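Local coordinates for protein MOR (Lactococcus phage TP901-1, PDB 6TRI) that probably acts as a modulator of repression in the phage's genetic switch, working as a small helix-turn-helix-like partner of the CI repressor, at residues T15-T20 with V56-P61. Sequence-based numbering, arbitrary orientation.
Sequences TEKCGT and VLELNP
Here the C-terminal ends of helix 8-17 and helix 47-57 meet, in a small helical chain that probably has a helix-turn-helix-type fold. The tight part is apolar and centres on L57. Its CG stands anti to its carbonyl carbon (chi1 -62°), and the CD2 branch lies against both K17 and C18. L57 CD2 is 3.8 Å from K17 CB and 4.0 Å from C18 SG. C18 SG is also 4.1 Å from V56 CG1. That branch of V56 stands anti to its own backbone N. L10 and I14 of helix 8-17 pack on L57 too. F24 of helix 21-28 touches both C18 and L57, so three helices share this patch.

The outer side is polar and open to solvent, with E58 exposed and K17 partly so, and its charges are loosely paired. The K17 chain bends at chi2 (-69°) and chi4 (-60°) and passes along the end of helix 47-57. K17 CE sits 3.6 Å from L57 O. The K17 side chain crosses that of E58 at about a right angle, with K17 CE 3.3 Å from E58 OE1. K17 NZ stays 4.3 Å from E58 OE1, too far for a salt bridge. K17 NZ instead pairs within its own helix, with E16 OE2 at 3.5 Å.

No hydrogen bond joins the segments. Apolar packing is thus probably what holds the helix ends together, while the E58 carboxylate and L57 carbonyl probably help stabilise the K17 charge without a direct bond.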
loop_
_atom_site.group_PDB
_atom_site.type_symbol
_atom_site.label_atom_id
_atom_site.label_comp_id
_atom_site.label_asym_id
_atom_site.label_seq_id
_atom_site.Cartn_x
_atom_site.Cartn_y
_atom_site.Cartn_z
ATOM N N THR B 15 8.835 -5.115 -17.599
ATOM C CA THR B 15 9.536 -5.381 -18.849
ATOM C C THR B 15 9.431 -6.857 -19.212
ATOM O O THR B 15 9.206 -7.213 -20.369
ATOM C CB THR B 15 11.023 -4.985 -18.759
ATOM O OG1 THR B 15 11.130 -3.629 -18.311
ATOM C CG2 THR B 15 11.698 -5.125 -20.115
ATOM N N GLU B 16 9.595 -7.704 -18.202
ATOM C CA GLU B 16 9.537 -9.153 -18.363
ATOM C C GLU B 16 8.143 -9.648 -18.756
ATOM O O GLU B 16 8.003 -10.465 -19.666
ATOM C CB GLU B 16 9.987 -9.832 -17.066
ATOM C CG GLU B 16 9.674 -11.315 -16.973
ATOM C CD GLU B 16 9.946 -11.876 -15.587
ATOM O OE1 GLU B 16 10.529 -11.147 -14.755
ATOM O OE2 GLU B 16 9.575 -13.041 -15.326
ATOM N N LYS B 17 7.118 -9.146 -18.072
ATOM C CA LYS B 17 5.751 -9.625 -18.265
ATOM C C LYS B 17 4.988 -8.910 -19.380
ATOM O O LYS B 17 4.310 -9.551 -20.184
ATOM C CB LYS B 17 4.960 -9.497 -16.959
ATOM C CG LYS B 17 5.236 -10.592 -15.937
ATOM C CD LYS B 17 4.692 -11.933 -16.405
ATOM C CE LYS B 17 4.713 -12.961 -15.284
ATOM N NZ LYS B 17 6.086 -13.205 -14.762
ATOM N N CYS B 18 5.093 -7.586 -19.426
ATOM C CA CYS B 18 4.271 -6.793 -20.336
ATOM C C CYS B 18 5.044 -6.234 -21.524
ATOM O O CYS B 18 4.474 -5.997 -22.588
ATOM C CB CYS B 18 3.614 -5.644 -19.573
ATOM S SG CYS B 18 2.565 -6.176 -18.207
ATOM N N GLY B 19 6.342 -6.023 -21.342
ATOM C CA GLY B 19 7.152 -5.415 -22.379
ATOM C C GLY B 19 7.308 -3.925 -22.147
ATOM O O GLY B 19 8.225 -3.491 -21.451
ATOM N N THR B 20 6.406 -3.136 -22.722
ATOM C CA THR B 20 6.453 -1.688 -22.563
ATOM C C THR B 20 5.590 -1.222 -21.398
ATOM O O THR B 20 4.713 -1.948 -20.922
ATOM C CB THR B 20 5.984 -0.957 -23.834
ATOM O OG1 THR B 20 4.573 -1.147 -24.001
ATOM C CG2 THR B 20 6.715 -1.481 -25.058
ATOM N N VAL B 56 -1.778 -8.766 -12.489
ATOM C CA VAL B 56 -1.252 -8.630 -13.844
ATOM C C VAL B 56 0.176 -9.159 -13.974
ATOM O O VAL B 56 0.497 -9.882 -14.918
ATOM C CB VAL B 56 -1.291 -7.156 -14.303
ATOM C CG1 VAL B 56 -0.515 -6.972 -15.598
ATOM C CG2 VAL B 56 -2.730 -6.691 -14.467
ATOM N N LEU B 57 1.030 -8.802 -13.019
ATOM C CA LEU B 57 2.436 -9.196 -13.069
ATOM C C LEU B 57 2.685 -10.545 -12.399
ATOM O O LEU B 57 3.806 -11.060 -12.423
ATOM C CB LEU B 57 3.300 -8.117 -12.421
ATOM C CG LEU B 57 3.222 -6.761 -13.124
ATOM C CD1 LEU B 57 3.911 -5.690 -12.302
ATOM C CD2 LEU B 57 3.833 -6.853 -14.517
ATOM N N GLU B 58 1.630 -11.111 -11.817
ATOM C CA GLU B 58 1.694 -12.399 -11.130
ATOM C C GLU B 58 2.774 -12.390 -10.058
ATOM O O GLU B 58 3.564 -13.324 -9.945
ATOM C CB GLU B 58 1.938 -13.534 -12.128
ATOM C CG GLU B 58 0.757 -13.803 -13.050
ATOM C CD GLU B 58 1.037 -14.892 -14.068
ATOM O OE1 GLU B 58 2.037 -14.773 -14.809
ATOM O OE2 GLU B 58 0.259 -15.868 -14.127
ATOM N N LEU B 59 2.799 -11.317 -9.276
ATOM C CA LEU B 59 3.764 -11.175 -8.197
ATOM C C LEU B 59 3.375 -12.027 -6.995
ATOM O O LEU B 59 2.190 -12.259 -6.743
ATOM C CB LEU B 59 3.884 -9.709 -7.775
ATOM C CG LEU B 59 4.149 -8.686 -8.881
ATOM C CD1 LEU B 59 4.270 -7.279 -8.307
ATOM C CD2 LEU B 59 5.398 -9.057 -9.647
ATOM N N ASN B 60 4.378 -12.497 -6.261
ATOM C CA ASN B 60 4.147 -13.134 -4.972
ATOM C C ASN B 60 3.769 -12.056 -3.970
ATOM O O ASN B 60 4.515 -11.093 -3.787
ATOM C CB ASN B 60 5.390 -13.901 -4.509
ATOM C CG ASN B 60 5.241 -14.480 -3.108
ATOM O OD1 ASN B 60 4.140 -14.807 -2.668
ATOM N ND2 ASN B 60 6.360 -14.607 -2.401
ATOM N N PRO B 61 2.593 -12.198 -3.336
ATOM C CA PRO B 61 2.083 -11.204 -2.385
ATOM C C PRO B 61 3.066 -10.868 -1.266
ATOM O O PRO B 61 3.050 -9.747 -0.763
ATOM C CB PRO B 61 0.834 -11.879 -1.819
ATOM C CG PRO B 61 0.367 -12.756 -2.919
ATOM C CD PRO B 61 1.614 -13.270 -3.583
#